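Side-chain contacts in Atp-dependent DNA ligase (Psychromonas sp., PDB 4D05), which probably seals breaks in DNA at the cost of ATP, passing through an enzyme-adenylate intermediate: residues H37-K42 against T51-S56; N45-P50 against E88-I93; V138-L143 against M173-F178; N145-V148 against G154-L157. All coordinates share one frame; numbering follows the deposited sequence.

Interaction 1 (H37-K42 against T51-S56). With SO4 (sulfate ion), chain F.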
# COMPACT_ATOMS: atom_id res chain seq x y z
N HIS A 37 18.69 -10.77 14.36
CA HIS A 37 18.34 -11.75 15.39
C HIS A 37 16.89 -11.74 15.86
O HIS A 37 16.47 -12.65 16.55
CB HIS A 37 19.28 -11.65 16.61
CG HIS A 37 19.25 -10.31 17.29
ND1 HIS A 37 20.01 -9.24 16.89
CD2 HIS A 37 18.56 -9.89 18.38
CE1 HIS A 37 19.78 -8.21 17.68
NE2 HIS A 37 18.91 -8.58 18.59
N GLN A 38 16.11 -10.72 15.47
CA GLN A 38 14.71 -10.63 15.87
C GLN A 38 13.95 -9.81 14.81
O GLN A 38 14.57 -9.02 14.06
CB GLN A 38 14.55 -10.02 17.25
CG GLN A 38 14.97 -8.59 17.29
CD GLN A 38 15.35 -8.04 18.68
OE1 GLN A 38 15.82 -6.90 18.78
NE2 GLN A 38 15.17 -8.83 19.73
N LEU A 39 12.64 -9.98 14.80
CA LEU A 39 11.74 -9.26 13.92
C LEU A 39 11.08 -8.13 14.71
O LEU A 39 10.57 -8.36 15.81
CB LEU A 39 10.65 -10.20 13.37
CG LEU A 39 11.15 -11.27 12.42
CD1 LEU A 39 10.10 -12.34 12.18
CD2 LEU A 39 11.57 -10.64 11.10
N ILE A 40 11.08 -6.94 14.12
CA ILE A 40 10.58 -5.73 14.76
C ILE A 40 9.49 -5.07 13.93
O ILE A 40 9.63 -4.90 12.71
CB ILE A 40 11.75 -4.72 14.99
CG1 ILE A 40 12.90 -5.42 15.76
CG2 ILE A 40 11.24 -3.46 15.65
CD1 ILE A 40 14.08 -4.60 15.94
N SER A 41 8.41 -4.65 14.59
CA SER A 41 7.29 -4.01 13.90
C SER A 41 7.59 -2.56 13.57
O SER A 41 8.53 -1.99 14.07
CB SER A 41 6.03 -4.05 14.77
OG SER A 41 6.09 -3.05 15.79
N LYS A 42 6.75 -1.94 12.72
CA LYS A 42 6.99 -0.55 12.36
C LYS A 42 6.97 0.40 13.55
O LYS A 42 7.58 1.48 13.50
CB LYS A 42 5.93 -0.04 11.37
CG LYS A 42 6.08 -0.53 10.00
CD LYS A 42 4.79 -0.19 9.19
CE LYS A 42 4.58 1.27 8.96
NZ LYS A 42 3.35 1.47 8.11
N THR A 51 11.19 -19.57 17.78
CA THR A 51 12.57 -19.87 17.43
C THR A 51 12.67 -20.64 16.11
O THR A 51 13.53 -20.35 15.29
CB THR A 51 13.18 -20.72 18.54
OG1 THR A 51 13.11 -19.98 19.73
CG2 THR A 51 14.59 -21.02 18.23
N TRP A 52 11.80 -21.62 15.91
CA TRP A 52 11.85 -22.42 14.69
C TRP A 52 11.47 -21.61 13.45
O TRP A 52 11.82 -21.98 12.31
CB TRP A 52 10.93 -23.67 14.81
CG TRP A 52 9.57 -23.38 15.40
CD1 TRP A 52 9.21 -23.53 16.71
CD2 TRP A 52 8.41 -22.86 14.72
NE1 TRP A 52 7.91 -23.16 16.88
CE2 TRP A 52 7.39 -22.76 15.67
CE3 TRP A 52 8.13 -22.53 13.39
CZ2 TRP A 52 6.11 -22.30 15.36
CZ3 TRP A 52 6.84 -22.07 13.08
CH2 TRP A 52 5.86 -21.98 14.06
N PHE A 53 10.77 -20.50 13.64
CA PHE A 53 10.40 -19.65 12.50
C PHE A 53 11.62 -18.88 11.98
O PHE A 53 11.83 -18.76 10.78
CB PHE A 53 9.31 -18.67 12.91
CG PHE A 53 8.75 -17.86 11.77
CD1 PHE A 53 7.73 -18.38 10.95
CD2 PHE A 53 9.23 -16.58 11.51
CE1 PHE A 53 7.25 -17.63 9.89
CE2 PHE A 53 8.73 -15.85 10.45
CZ PHE A 53 7.74 -16.38 9.65
N ILE A 54 12.45 -18.39 12.89
CA ILE A 54 13.58 -17.53 12.51
C ILE A 54 14.93 -18.25 12.52
O ILE A 54 15.93 -17.68 12.12
CB ILE A 54 13.69 -16.32 13.44
CG1 ILE A 54 14.00 -16.79 14.87
CG2 ILE A 54 12.41 -15.42 13.35
CD1 ILE A 54 14.35 -15.64 15.84
N ALA A 55 14.96 -19.50 13.00
CA ALA A 55 16.23 -20.18 13.25
C ALA A 55 17.21 -20.23 12.07
O ALA A 55 18.43 -20.16 12.27
CB ALA A 55 15.97 -21.59 13.74
N SER A 56 16.67 -20.38 10.86
CA SER A 56 17.50 -20.52 9.68
C SER A 56 17.95 -19.18 9.08
O SER A 56 18.79 -19.15 8.19
CB SER A 56 16.71 -21.26 8.62
OG SER A 56 15.64 -20.41 8.18
S SO4 F . 3.52 3.51 4.71
O1 SO4 F . 2.31 2.79 4.33
O2 SO4 F . 4.35 2.73 5.65
O3 SO4 F . 4.35 3.78 3.53
O4 SO4 F . 3.15 4.78 5.36
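L39 and I54 lie alongside one another, running in opposite senses, with the methyl groups L39 CD1 and I54 CG2 4.0 Å apart. The same L39 methyl also reaches the F53 ring, 4.1 Å from CE2, with the leucine side chain crossing the phenylalanine at about a right angle. With CG set opposite its carbonyl carbon (chi1 -67°), the L39 side chain points at the short helix 51-54, and its CD1 branch makes the contact with F53 and I54. I54 CG2 itself lies in the plane of the F53 ring at its edge, which closes this apolar corner. Behind it F53 meets W90 edge-to-face and Y125 ring to ring, while W34 and A32 of strand 30-34 lie against L39.

Away from this corner the contact thins quickly. I54 CD1 touches backbone rather than side chain, lying 3.7 Å from H37 O; the CB of H37 points away from the helix, and its exposed side chain takes no part. At the far end of 37-42 the exposed K42 makes no contact with the helix. Its chain, bent at chi3 (67°), brings NZ to O2 of a sulfate at 2.9 Å. K174 and R168 bind the same ion, which is probably from the crystallisation liquor; their gathering is consistent with a place for a phosphate. Only 131 Å² is buried between the segments, where the edge strand of a beta-hairpin, 30-34 with 39-40, is covered by a short helix in the adenylation domain of the nucleotidyltransferase type found in ATP-dependent DNA ligases.

Interaction 2 (N45-P50 against E88-I93); sequences NIFTAP and EQWKQI
W90 swings its indole from the 3-10 segment toward A49 and P50 through chi1 -75°, which sets CG opposite the carbonyl carbon, and chi2 74°, which turns one ring face to the loop 45-50. P50 CD sits over the five-membered ring, 3.5 Å from its centroid, and A49 CA over the six-membered ring at 4.0 Å, so two CH-pi contacts share one face. A49 CB adds apolar contact with CZ3 at 4.0 Å, and F47 CB meets CH2 obliquely at 3.9 Å. From its own segment, I93 CD1 rests 3.9 Å above the plane on the opposite face of W90, leaving the indole sandwiched. With the indole cut back to an alanine, A49 and P50 would lose the surface they lie on, and a gap would probably open between them and I93. The loop is bent by an inverse gamma turn centred on T48, whose OG1 accepts a hydrogen bond from D84 N, and P50 occupies the N-cap position of the next helix. The indole thus lies among several elements: helix 51-54 meets it through W52, helix 73-80 presents I79 to both W90 and I93, and F47 reaches back to I30 and A32 of strand 30-34.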
# COMPACT_ATOMS: atom_id res chain seq x y z
N ASN A 45 7.91 -2.68 18.15
CA ASN A 45 7.65 -3.84 18.98
C ASN A 45 8.43 -5.05 18.47
O ASN A 45 8.42 -5.34 17.28
CB ASN A 45 6.16 -4.23 18.91
CG ASN A 45 5.21 -3.11 19.29
OD1 ASN A 45 4.57 -2.48 18.43
ND2 ASN A 45 5.10 -2.87 20.55
N ILE A 46 9.04 -5.81 19.37
CA ILE A 46 9.68 -7.04 18.97
C ILE A 46 8.61 -8.14 18.88
O ILE A 46 7.94 -8.44 19.88
CB ILE A 46 10.78 -7.44 19.95
CG1 ILE A 46 11.86 -6.34 20.05
CG2 ILE A 46 11.39 -8.81 19.55
CD1 ILE A 46 12.76 -6.50 21.26
N PHE A 47 8.39 -8.68 17.68
CA PHE A 47 7.43 -9.79 17.51
C PHE A 47 7.88 -11.00 18.31
O PHE A 47 9.09 -11.27 18.41
CB PHE A 47 7.28 -10.20 16.05
CG PHE A 47 6.64 -9.15 15.18
CD1 PHE A 47 5.28 -8.93 15.24
CD2 PHE A 47 7.40 -8.40 14.31
CE1 PHE A 47 4.69 -7.96 14.43
CE2 PHE A 47 6.82 -7.44 13.48
CZ PHE A 47 5.47 -7.20 13.54
N THR A 48 6.92 -11.76 18.84
CA THR A 48 7.28 -12.99 19.53
C THR A 48 7.36 -14.13 18.51
O THR A 48 6.64 -15.15 18.61
CB THR A 48 6.29 -13.32 20.66
OG1 THR A 48 5.01 -13.62 20.11
CG2 THR A 48 6.17 -12.15 21.65
N ALA A 49 8.28 -14.01 17.55
CA ALA A 49 8.39 -15.02 16.52
C ALA A 49 9.01 -16.27 17.13
O ALA A 49 10.07 -16.20 17.78
CB ALA A 49 9.26 -14.55 15.39
N PRO A 50 8.36 -17.42 16.93
CA PRO A 50 8.98 -18.63 17.48
C PRO A 50 10.39 -18.91 16.95
O PRO A 50 10.73 -18.56 15.84
CB PRO A 50 8.02 -19.74 16.99
CG PRO A 50 6.70 -19.04 16.84
CD PRO A 50 7.07 -17.69 16.30
N GLU A 88 2.00 -21.95 17.38
CA GLU A 88 2.13 -22.76 16.17
C GLU A 88 1.57 -22.09 14.92
O GLU A 88 1.92 -22.46 13.80
CB GLU A 88 1.44 -24.10 16.40
CG GLU A 88 -0.06 -24.00 16.43
CD GLU A 88 -0.72 -25.29 16.88
OE1 GLU A 88 -0.02 -26.17 17.42
OE2 GLU A 88 -1.95 -25.42 16.70
N GLN A 89 0.70 -21.10 15.11
CA GLN A 89 0.07 -20.46 13.94
C GLN A 89 1.07 -19.73 13.04
O GLN A 89 0.74 -19.42 11.89
CB GLN A 89 -1.05 -19.52 14.37
CG GLN A 89 -2.14 -20.31 15.10
CD GLN A 89 -3.32 -19.47 15.47
OE1 GLN A 89 -3.87 -18.71 14.63
NE2 GLN A 89 -3.77 -19.59 16.73
N TRP A 90 2.26 -19.43 13.55
CA TRP A 90 3.29 -18.85 12.69
C TRP A 90 3.70 -19.78 11.54
O TRP A 90 4.31 -19.35 10.59
CB TRP A 90 4.53 -18.40 13.50
CG TRP A 90 4.38 -17.15 14.31
CD1 TRP A 90 3.68 -17.00 15.49
CD2 TRP A 90 4.95 -15.87 14.02
NE1 TRP A 90 3.79 -15.72 15.95
CE2 TRP A 90 4.55 -14.99 15.05
CE3 TRP A 90 5.75 -15.38 12.98
CZ2 TRP A 90 4.94 -13.66 15.08
CZ3 TRP A 90 6.13 -14.05 13.01
CH2 TRP A 90 5.73 -13.21 14.05
N LYS A 91 3.36 -21.06 11.63
CA LYS A 91 3.79 -21.98 10.57
C LYS A 91 3.25 -21.64 9.18
O LYS A 91 3.85 -22.00 8.17
CB LYS A 91 3.40 -23.42 10.96
CG LYS A 91 1.93 -23.72 10.87
CD LYS A 91 1.57 -24.99 11.61
CE LYS A 91 0.08 -25.25 11.50
NZ LYS A 91 -0.34 -26.50 12.14
N GLN A 92 2.12 -20.93 9.13
CA GLN A 92 1.54 -20.55 7.85
C GLN A 92 2.05 -19.20 7.33
O GLN A 92 1.74 -18.82 6.19
CB GLN A 92 0.05 -20.50 7.94
CG GLN A 92 -0.48 -19.46 8.83
CD GLN A 92 -1.91 -19.80 9.25
OE1 GLN A 92 -2.83 -19.94 8.39
NE2 GLN A 92 -2.11 -19.96 10.57
N ILE A 93 2.79 -18.48 8.16
CA ILE A 93 3.35 -17.18 7.78
C ILE A 93 4.65 -17.32 6.97
O ILE A 93 5.44 -18.22 7.20
CB ILE A 93 3.58 -16.31 9.05
CG1 ILE A 93 2.25 -16.09 9.76
CG2 ILE A 93 4.20 -14.99 8.69
CD1 ILE A 93 2.35 -15.22 10.98

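Interaction 3 (V138-L143 against M173-F178). With AMP (adenosine monophosphate), chain H; SO4 (sulfate ion), chain F.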
# COMPACT_ATOMS: atom_id res chain seq x y z
N VAL A 138 1.45 1.23 -20.33
CA VAL A 138 0.29 0.43 -20.66
C VAL A 138 0.41 -0.99 -20.09
O VAL A 138 -0.53 -1.54 -19.50
CB VAL A 138 0.04 0.40 -22.19
CG1 VAL A 138 -1.02 -0.63 -22.50
CG2 VAL A 138 -0.37 1.78 -22.66
N ALA A 139 1.59 -1.59 -20.23
CA ALA A 139 1.80 -2.91 -19.69
C ALA A 139 1.75 -2.94 -18.15
O ALA A 139 1.25 -3.88 -17.54
CB ALA A 139 3.14 -3.44 -20.18
N LEU A 140 2.20 -1.87 -17.54
CA LEU A 140 2.20 -1.74 -16.10
C LEU A 140 0.75 -1.71 -15.57
O LEU A 140 0.40 -2.38 -14.57
CB LEU A 140 2.93 -0.46 -15.72
CG LEU A 140 3.00 -0.18 -14.22
CD1 LEU A 140 3.90 -1.19 -13.53
CD2 LEU A 140 3.45 1.28 -13.96
N PHE A 141 -0.11 -0.95 -16.26
CA PHE A 141 -1.50 -0.81 -15.81
C PHE A 141 -2.28 -2.09 -16.13
O PHE A 141 -3.24 -2.43 -15.45
CB PHE A 141 -2.16 0.40 -16.48
CG PHE A 141 -1.83 1.74 -15.88
CD1 PHE A 141 -0.79 1.92 -15.00
CD2 PHE A 141 -2.63 2.85 -16.20
CE1 PHE A 141 -0.52 3.17 -14.44
CE2 PHE A 141 -2.35 4.11 -15.66
CZ PHE A 141 -1.28 4.24 -14.77
N ASP A 142 -1.88 -2.80 -17.17
CA ASP A 142 -2.48 -4.11 -17.42
C ASP A 142 -2.12 -5.08 -16.28
O ASP A 142 -2.98 -5.82 -15.79
CB ASP A 142 -2.00 -4.68 -18.79
CG ASP A 142 -2.97 -5.70 -19.41
OD1 ASP A 142 -4.20 -5.59 -19.23
OD2 ASP A 142 -2.48 -6.60 -20.13
N LEU A 143 -0.84 -5.08 -15.89
CA LEU A 143 -0.38 -5.90 -14.76
C LEU A 143 -1.13 -5.53 -13.48
O LEU A 143 -1.55 -6.41 -12.74
CB LEU A 143 1.12 -5.75 -14.56
CG LEU A 143 1.67 -6.45 -13.32
CD1 LEU A 143 1.41 -7.94 -13.33
CD2 LEU A 143 3.14 -6.15 -13.23
N MSE A 173 7.90 3.69 -4.99
CA MSE A 173 6.54 4.19 -5.19
C MSE A 173 5.46 3.11 -5.08
O MSE A 173 5.65 1.99 -5.51
CB MSE A 173 6.43 4.84 -6.56
CG MSE A 173 7.26 6.09 -6.72
SE MSE A 173 7.24 6.76 -8.55
CE MSE A 173 8.49 5.50 -9.27
N LYS A 174 4.32 3.51 -4.51
CA LYS A 174 3.13 2.68 -4.42
C LYS A 174 2.28 2.95 -5.63
O LYS A 174 2.07 4.09 -5.99
CB LYS A 174 2.24 3.06 -3.21
CG LYS A 174 2.92 3.10 -1.92
CD LYS A 174 1.99 3.67 -0.81
CE LYS A 174 2.63 3.46 0.51
NZ LYS A 174 1.66 3.67 1.61
N LEU A 175 1.71 1.90 -6.19
CA LEU A 175 0.75 2.05 -7.29
C LEU A 175 -0.50 1.23 -6.98
O LEU A 175 -0.49 -0.01 -7.00
CB LEU A 175 1.39 1.62 -8.61
CG LEU A 175 0.43 1.52 -9.79
CD1 LEU A 175 -0.31 2.81 -10.03
CD2 LEU A 175 1.22 1.12 -11.04
N LYS A 176 -1.59 1.92 -6.67
CA LYS A 176 -2.88 1.26 -6.49
C LYS A 176 -3.81 1.85 -7.52
O LYS A 176 -3.53 2.91 -8.11
CB LYS A 176 -3.41 1.46 -5.06
CG LYS A 176 -2.58 0.71 -4.01
CD LYS A 176 -3.14 0.80 -2.61
CE LYS A 176 -4.32 -0.14 -2.43
NZ LYS A 176 -4.64 -0.39 -0.97
N LYS A 177 -4.93 1.18 -7.77
CA LYS A 177 -5.89 1.71 -8.73
C LYS A 177 -6.47 3.03 -8.33
O LYS A 177 -6.75 3.89 -9.18
CB LYS A 177 -7.01 0.70 -8.97
CG LYS A 177 -6.58 -0.33 -10.00
CD LYS A 177 -7.69 -0.84 -10.81
CE LYS A 177 -7.17 -1.88 -11.80
NZ LYS A 177 -8.32 -2.57 -12.41
N PHE A 178 -6.62 3.22 -7.03
CA PHE A 178 -7.11 4.46 -6.52
C PHE A 178 -6.69 4.72 -5.08
O PHE A 178 -6.14 3.85 -4.39
CB PHE A 178 -8.64 4.49 -6.61
CG PHE A 178 -9.29 3.37 -5.89
CD1 PHE A 178 -9.48 3.44 -4.52
CD2 PHE A 178 -9.70 2.23 -6.58
CE1 PHE A 178 -10.09 2.38 -3.84
CE2 PHE A 178 -10.29 1.17 -5.90
CZ PHE A 178 -10.49 1.25 -4.52
P AMP H . 0.10 0.35 1.29
O1P AMP H . -0.26 1.79 1.03
O2P AMP H . -0.54 -0.51 2.37
O5' AMP H . 1.68 0.29 1.37
C5' AMP H . 2.20 -1.02 1.47
C4' AMP H . 3.22 -0.99 2.56
O4' AMP H . 3.85 -2.25 2.71
C3' AMP H . 4.26 0.01 2.17
O3' AMP H . 4.51 0.75 3.37
C2' AMP H . 5.44 -0.82 1.76
O2' AMP H . 6.49 -0.04 2.32
C1' AMP H . 5.19 -2.27 2.28
N9 AMP H . 5.19 -3.27 1.16
C8 AMP H . 4.28 -4.24 0.84
N7 AMP H . 4.62 -4.92 -0.29
C5 AMP H . 5.81 -4.40 -0.66
C6 AMP H . 6.71 -4.61 -1.79
N6 AMP H . 6.43 -5.55 -2.70
N1 AMP H . 7.82 -3.85 -1.82
C2 AMP H . 8.08 -2.88 -0.94
N3 AMP H . 7.30 -2.61 0.10
C4 AMP H . 6.17 -3.33 0.28
S SO4 F . 3.52 3.51 4.71
O1 SO4 F . 2.31 2.79 4.33
O2 SO4 F . 4.35 2.73 5.65
O3 SO4 F . 4.35 3.78 3.53
O4 SO4 F . 3.15 4.78 5.36
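L140 and L175 meet end on, tip to tip, one from the helix and one from the strand, so that L175 CD2 comes within 3.7 Å of L140 CD2 and 3.9 Å of L140 CG. In both leucines CG stands opposite the backbone N (chi1 180° in L140, 171° in L175), which brings the branched ends together at the interface of helix and sheet. F141, one residue on, contributes less: its CE1 lies 4.3 Å from L175 CD2, which approaches the ring obliquely, and the residue remains exposed.

K174 is directed to the other side of the strand, toward the nucleotide. Its chain, extended beyond CG, delivers NZ to O1P of AMP at 2.7 Å and to O1 of a sulfate at 2.9 Å, with weak bonds to AMP O5' and sulfate O3. A methionine in its place would probably leave the AMP phosphate and the sulfate without this shared donor. The strand therefore joins a hydrophobic core on one side to the adenylate pocket on the other, as expected for motif V of the covalent nucleotidyltransferases, to which K174 and K176 probably belong; K176 forms a salt bridge with E153, another residue of the pocket.

Strand 173-175 runs between 154-159 and 8-11 in a mixed sheet, with L175 bonded through its backbone to L155 and K174 to T10. Helix 137-149 packs against this sheet, L140 also touching V23 of strand 21-26 and L155 of strand 154-159.

Interaction 4 (N145-V148 against G154-L157). With AMP (adenosine monophosphate), chain H.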
# COMPACT_ATOMS: atom_id res chain seq x y z
N ASN A 145 -4.11 -4.36 -13.20
CA ASN A 145 -5.41 -5.02 -13.30
C ASN A 145 -5.38 -6.52 -13.02
O ASN A 145 -6.24 -7.06 -12.34
CB ASN A 145 -6.06 -4.79 -14.68
CG ASN A 145 -7.51 -5.22 -14.67
OD1 ASN A 145 -8.31 -4.73 -13.84
ND2 ASN A 145 -7.87 -6.13 -15.54
N LYS A 146 -4.40 -7.24 -13.56
CA LYS A 146 -4.29 -8.66 -13.29
C LYS A 146 -4.19 -8.95 -11.80
O LYS A 146 -4.85 -9.85 -11.27
CB LYS A 146 -3.07 -9.23 -14.00
CG LYS A 146 -3.18 -9.22 -15.50
CD LYS A 146 -1.86 -9.80 -16.16
CE LYS A 146 -1.87 -9.71 -17.67
NZ LYS A 146 -0.58 -10.29 -18.20
N VAL A 147 -3.36 -8.16 -11.13
CA VAL A 147 -3.11 -8.36 -9.71
C VAL A 147 -4.38 -8.06 -8.92
O VAL A 147 -4.81 -8.86 -8.08
CB VAL A 147 -1.98 -7.46 -9.26
CG1 VAL A 147 -1.91 -7.37 -7.72
CG2 VAL A 147 -0.69 -7.97 -9.80
N VAL A 148 -5.04 -6.94 -9.24
CA VAL A 148 -6.23 -6.54 -8.48
C VAL A 148 -7.44 -7.49 -8.72
O VAL A 148 -8.19 -7.83 -7.79
CB VAL A 148 -6.58 -5.07 -8.75
CG1 VAL A 148 -7.98 -4.70 -8.22
CG2 VAL A 148 -5.48 -4.15 -8.19
N GLY A 154 -2.08 -4.27 -5.14
CA GLY A 154 -1.52 -3.29 -6.04
C GLY A 154 -0.08 -3.65 -6.37
O GLY A 154 0.31 -4.82 -6.24
N LEU A 155 0.68 -2.64 -6.80
CA LEU A 155 2.09 -2.85 -7.16
C LEU A 155 2.99 -1.88 -6.42
O LEU A 155 2.55 -0.83 -5.94
CB LEU A 155 2.27 -2.62 -8.68
CG LEU A 155 1.47 -3.55 -9.57
CD1 LEU A 155 1.58 -3.15 -11.05
CD2 LEU A 155 1.95 -4.94 -9.35
N MSE A 156 4.27 -2.23 -6.33
CA MSE A 156 5.31 -1.35 -5.88
C MSE A 156 6.38 -1.24 -6.95
O MSE A 156 6.66 -2.21 -7.62
CB MSE A 156 5.98 -1.89 -4.59
CG MSE A 156 5.01 -2.14 -3.43
SE MSE A 156 4.32 -0.48 -2.63
CE MSE A 156 6.04 0.42 -2.32
N LEU A 157 6.99 -0.05 -7.06
CA LEU A 157 8.05 0.22 -8.00
C LEU A 157 9.28 0.70 -7.22
O LEU A 157 9.18 1.57 -6.35
CB LEU A 157 7.64 1.32 -8.97
CG LEU A 157 6.57 0.91 -10.03
CD1 LEU A 157 5.15 0.98 -9.48
CD2 LEU A 157 6.66 1.79 -11.23
P AMP H . 0.10 0.35 1.29
O1P AMP H . -0.26 1.79 1.03
O2P AMP H . -0.54 -0.51 2.37
O5' AMP H . 1.68 0.29 1.37
C5' AMP H . 2.20 -1.02 1.47
C4' AMP H . 3.22 -0.99 2.56
O4' AMP H . 3.85 -2.25 2.71
C3' AMP H . 4.26 0.01 2.17
O3' AMP H . 4.51 0.75 3.37
C2' AMP H . 5.44 -0.82 1.76
O2' AMP H . 6.49 -0.04 2.32
C1' AMP H . 5.19 -2.27 2.28
N9 AMP H . 5.19 -3.27 1.16
C8 AMP H . 4.28 -4.24 0.84
N7 AMP H . 4.62 -4.92 -0.29
C5 AMP H . 5.81 -4.40 -0.66
C6 AMP H . 6.71 -4.61 -1.79
N6 AMP H . 6.43 -5.55 -2.70
N1 AMP H . 7.82 -3.85 -1.82
C2 AMP H . 8.08 -2.88 -0.94
N3 AMP H . 7.30 -2.61 0.10
C4 AMP H . 6.17 -3.33 0.28
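One flat group lies in this contact, the peptide joining G154 to L155: G154 O meets V147 CG1 at 3.7 Å, the methyl lying well out of the peptide plane. A second, the adenine of AMP, lies on the far side of the strand, where it meets M156 and not the helix. M156 lies over one face of the adenine, its CG above C6 at 3.4 Å, and folds at chi2 and chi3 so that CE comes back over the same face, 4.1 Å from C2. The other face is probably taken by F98 of the pocket, as the aromatic residue of motif IIIa does in related ligases.

This is helix-on-sheet packing in the adenylation domain, with E153 and G154 forming what is probably motif IV of the nucleotidyltransferase family. Helix 137-149 covers one side of strand 154-159 while the nucleotide occupies the other, so V147 and M156 work on opposite sides of the same strand.

The backbone of G154 demands glycine, since at its phi of 159° a CB would collide with the E153 carbonyl oxygen. Backbone bonds from G154 to K26 and from M156 to S24 tie the strand to 21-26, which carries further pocket residues. V147 also touches E25 there. L155 also packs on L143 and L144 of the helix and meets V147 at a slant, the closest atoms of that pair being V147 CG2 and L155 CD2 at 4.0 Å.

In the fold
All four contacts fall within the ATP-dependent ligase domain but form two groups on different sheets. Interactions 1 and 2 have centres 8 Å apart and their segments alternate along the chain; a probable backbone hydrogen bond from F47 N to L39 O joins them at the edge of the sheet containing 30-34. Interactions 3 and 4 follow later, with centres 5 Å apart; they share helix 137-149 and the neighbouring strands 154-159 and 173-175, the segments of 4 lying between those of 3. The centres of 1 and 3 are 32 Å apart, yet both reach one sulfate. AMP touches both 3 and 4, so the helix-backed sheet carries one wall of the adenylate pocket.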